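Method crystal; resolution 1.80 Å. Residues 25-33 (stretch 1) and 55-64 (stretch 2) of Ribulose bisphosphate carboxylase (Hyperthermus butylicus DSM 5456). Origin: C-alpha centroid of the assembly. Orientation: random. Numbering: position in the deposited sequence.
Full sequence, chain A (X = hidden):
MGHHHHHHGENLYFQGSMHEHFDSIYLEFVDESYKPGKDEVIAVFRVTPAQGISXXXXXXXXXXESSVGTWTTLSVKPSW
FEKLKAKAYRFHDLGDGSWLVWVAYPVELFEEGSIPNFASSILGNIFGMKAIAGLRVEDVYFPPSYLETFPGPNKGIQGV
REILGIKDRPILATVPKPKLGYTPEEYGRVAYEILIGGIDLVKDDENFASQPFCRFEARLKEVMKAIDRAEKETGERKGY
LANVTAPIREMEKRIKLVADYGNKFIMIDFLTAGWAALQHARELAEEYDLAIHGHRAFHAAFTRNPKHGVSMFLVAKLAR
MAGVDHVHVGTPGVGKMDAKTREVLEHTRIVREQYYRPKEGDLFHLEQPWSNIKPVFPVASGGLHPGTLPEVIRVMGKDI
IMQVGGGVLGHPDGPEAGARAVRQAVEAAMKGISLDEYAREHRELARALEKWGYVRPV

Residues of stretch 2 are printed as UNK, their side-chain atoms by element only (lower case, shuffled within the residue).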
# COMPACT_ATOMS: atom_id res chain seq x y z
N ILE A 25 30.49 -10.43 3.04
CA ILE A 25 29.87 -10.25 4.35
C ILE A 25 28.48 -10.88 4.33
O ILE A 25 27.90 -11.16 5.39
CB ILE A 25 29.80 -8.74 4.73
CG1 ILE A 25 29.42 -8.55 6.21
CG2 ILE A 25 28.83 -7.98 3.83
CD1 ILE A 25 30.61 -8.52 7.16
N TYR A 26 27.96 -11.16 3.15
CA TYR A 26 26.60 -11.64 2.99
C TYR A 26 26.52 -13.16 3.00
O TYR A 26 25.40 -13.70 3.08
CB TYR A 26 26.00 -11.06 1.71
CG TYR A 26 25.85 -9.56 1.76
CD1 TYR A 26 24.92 -8.98 2.60
CD2 TYR A 26 26.65 -8.71 0.98
CE1 TYR A 26 24.77 -7.61 2.66
CE2 TYR A 26 26.52 -7.34 1.04
CZ TYR A 26 25.59 -6.79 1.89
OH TYR A 26 25.42 -5.44 1.97
N LEU A 27 27.67 -13.86 2.94
CA LEU A 27 27.71 -15.31 3.14
C LEU A 27 27.30 -15.68 4.56
O LEU A 27 26.79 -16.77 4.80
CB LEU A 27 29.13 -15.88 2.84
CG LEU A 27 30.34 -15.91 3.82
CD1 LEU A 27 30.44 -17.21 4.68
CD2 LEU A 27 31.71 -15.73 3.12
N GLU A 28 27.50 -14.76 5.50
CA GLU A 28 27.16 -14.96 6.91
C GLU A 28 25.66 -15.16 7.14
O GLU A 28 25.26 -15.62 8.22
CB GLU A 28 27.73 -13.76 7.68
CG GLU A 28 26.91 -13.25 8.86
CD GLU A 28 27.70 -12.36 9.81
OE1 GLU A 28 28.85 -11.96 9.46
OE2 GLU A 28 27.17 -12.07 10.92
N PHE A 29 24.82 -14.86 6.14
CA PHE A 29 23.38 -14.98 6.30
C PHE A 29 22.79 -16.19 5.59
O PHE A 29 21.57 -16.34 5.56
CB PHE A 29 22.67 -13.70 5.82
CG PHE A 29 22.98 -12.49 6.67
CD1 PHE A 29 24.17 -11.80 6.51
CD2 PHE A 29 22.09 -12.08 7.65
CE1 PHE A 29 24.49 -10.71 7.30
CE2 PHE A 29 22.39 -10.98 8.44
CZ PHE A 29 23.61 -10.29 8.26
N VAL A 30 23.64 -17.03 5.00
CA VAL A 30 23.25 -18.21 4.24
C VAL A 30 23.77 -19.42 4.99
O VAL A 30 24.87 -19.37 5.54
CB VAL A 30 23.82 -18.17 2.81
CG1 VAL A 30 23.28 -19.30 1.99
CG2 VAL A 30 23.47 -16.84 2.15
N ASP A 31 22.98 -20.51 5.01
CA ASP A 31 23.35 -21.73 5.74
C ASP A 31 22.46 -22.89 5.35
O ASP A 31 21.44 -23.12 5.99
CB ASP A 31 23.25 -21.50 7.24
CG ASP A 31 23.74 -22.69 8.06
OD1 ASP A 31 23.93 -23.80 7.50
OD2 ASP A 31 23.95 -22.49 9.28
N GLU A 32 22.81 -23.61 4.29
CA GLU A 32 21.90 -24.63 3.79
C GLU A 32 21.83 -25.86 4.69
O GLU A 32 21.11 -26.82 4.35
CB GLU A 32 22.31 -25.04 2.39
CG GLU A 32 22.28 -23.91 1.39
CD GLU A 32 22.77 -24.40 0.07
OE1 GLU A 32 23.88 -23.99 -0.35
OE2 GLU A 32 22.07 -25.26 -0.53
N SER A 33 22.54 -25.87 5.80
CA SER A 33 22.44 -26.96 6.76
C SER A 33 21.51 -26.59 7.91
O SER A 33 21.29 -27.40 8.81
CB SER A 33 23.82 -27.34 7.30
OG SER A 33 24.25 -26.37 8.25
N UNK A 55 23.04 -16.48 -6.79
CA UNK A 55 21.81 -16.61 -5.99
C UNK A 55 22.14 -16.59 -4.51
O UNK A 55 21.40 -16.02 -3.69
c UNK A 55 18.84 -16.65 -5.67
c UNK A 55 21.00 -17.87 -6.38
c UNK A 55 21.79 -19.17 -6.13
c UNK A 55 19.72 -17.96 -5.56
N UNK A 56 23.26 -17.20 -4.14
CA UNK A 56 23.64 -17.18 -2.74
C UNK A 56 23.92 -15.77 -2.27
O UNK A 56 23.56 -15.40 -1.15
c UNK A 56 24.44 -19.50 -2.53
c UNK A 56 24.85 -18.07 -2.53
c UNK A 56 25.43 -20.23 -1.68
n UNK A 56 23.92 -22.12 -2.02
c UNK A 56 24.78 -21.39 -1.04
N UNK A 57 24.60 -14.97 -3.11
CA UNK A 57 24.84 -13.56 -2.80
C UNK A 57 23.51 -12.80 -2.67
O UNK A 57 23.29 -12.07 -1.69
c UNK A 57 26.22 -11.56 -3.54
o UNK A 57 25.78 -10.99 -2.52
c UNK A 57 25.71 -12.95 -3.89
o UNK A 57 27.10 -11.04 -4.28
N UNK A 58 22.63 -12.94 -3.67
CA UNK A 58 21.34 -12.25 -3.60
C UNK A 58 20.59 -12.65 -2.34
O UNK A 58 20.04 -11.80 -1.64
c UNK A 58 20.51 -12.56 -4.84
N UNK A 59 20.65 -13.95 -1.99
CA UNK A 59 19.86 -14.45 -0.87
C UNK A 59 20.38 -13.93 0.46
O UNK A 59 19.59 -13.64 1.36
c UNK A 59 19.83 -15.99 -0.88
N UNK A 60 21.70 -13.83 0.63
CA UNK A 60 22.22 -13.27 1.87
C UNK A 60 21.93 -11.79 1.98
O UNK A 60 21.69 -11.27 3.08
N UNK A 61 21.92 -11.08 0.85
CA UNK A 61 21.55 -9.67 0.90
C UNK A 61 20.11 -9.50 1.29
O UNK A 61 19.80 -8.60 2.06
n UNK A 61 24.89 -6.00 -2.39
c UNK A 61 21.81 -9.00 -0.45
c UNK A 61 23.30 -8.68 -0.69
n UNK A 61 26.88 -7.11 -2.81
c UNK A 61 23.50 -8.38 -2.14
c UNK A 61 25.57 -7.13 -2.55
n UNK A 61 24.92 -8.29 -2.45
N UNK A 62 19.21 -10.35 0.75
CA UNK A 62 17.81 -10.31 1.16
C UNK A 62 17.68 -10.59 2.66
O UNK A 62 17.00 -9.86 3.38
c UNK A 62 15.54 -11.46 0.95
c UNK A 62 16.97 -11.30 0.34
c UNK A 62 16.33 -12.02 -2.01
c UNK A 62 16.86 -10.86 -1.15
N UNK A 63 18.35 -11.64 3.14
CA UNK A 63 18.23 -11.99 4.56
C UNK A 63 18.75 -10.86 5.46
O UNK A 63 18.14 -10.56 6.49
c UNK A 63 18.98 -13.31 4.86
N UNK A 64 19.87 -10.24 5.09
CA UNK A 64 20.44 -9.15 5.90
C UNK A 64 19.55 -7.92 5.86
O UNK A 64 19.26 -7.30 6.89
c UNK A 64 21.84 -8.79 5.39

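Stretch 2 is helical throughout, and a loop with a short 3-10 segment, residues 27-29, packs against it. Position 55 carries four carbons, forked at the first, with one arm two carbons long; it lies out of reach of stretch 1. This is Ile55. Position 56 has four carbons in a row ending in nitrogen, and that terminal atom approaches an acidic side chain, as expected of Lys56. Its NZ lies 2.5 Å from Glu32 OE1 in a hydrogen-bonded salt bridge, although the carboxylate oxygen is crowded in the model and its place is less sure.

Position 57 shows two carbons, the second bearing two oxygens. CA-to-CB points away from the loop, yet one oxygen nears the Tyr26 side chain. The short carboxylate identifies Asp57. Asp57 OD1 lies 4.2 Å from Tyr26 CB. At position 58 a single carbon points away and touches nothing on stretch 1: Ala58. Position 59 likewise has one carbon, directed sideways and making no close contact, hence Ala59.

Position 60 has no side-chain atoms and is Gly60. The space is already taken: an ideal CB here would lie 2.0 Å from Tyr26 O, a clash, and 3.3 Å from Val30 CG2. With no side chain in the way, Gly60 CA comes to 3.4 Å from Tyr26 O in a CA-H...O contact.

Position 61 has three carbons, a nitrogen, then a carbon carrying two more nitrogens, the guanidinium of Arg61. Its CG sits over one face of the Tyr26 ring, 3.5 Å from the ring centroid, in a CH-pi contact. One turn back along the helix, Asp57 OD1 accepts a hydrogen bond from Arg61 NE at 2.8 Å, a salt bridge that ties down the side chain lying over the tyrosine.

Position 62 repeats the four-carbon fork with a two-carbon arm, pointing away: Ile62. Position 63 has one carbon directed toward the loop, its CB 3.8 Å from Phe29 CB; it is Ala63. Position 64 also has one carbon, over the face of the Phe29 ring, and is Ala64. Its CB lies 3.6 Å from the ring centroid in a second CH-pi contact, and 4.2 Å from Tyr26 CD1, near the plane of that ring.

The contact works by close packing around Gly60, where Tyr26 and Val30 meet the helix backbone; Val30 CG2 also reaches 3.6 Å from Lys56 O. Small alanines admit the Phe29 ring, Arg61 covers a face of Tyr26, and the Glu32-Lys56 pair adds a charged link.

Stretch 2 55-64: IKDAAGRIAA
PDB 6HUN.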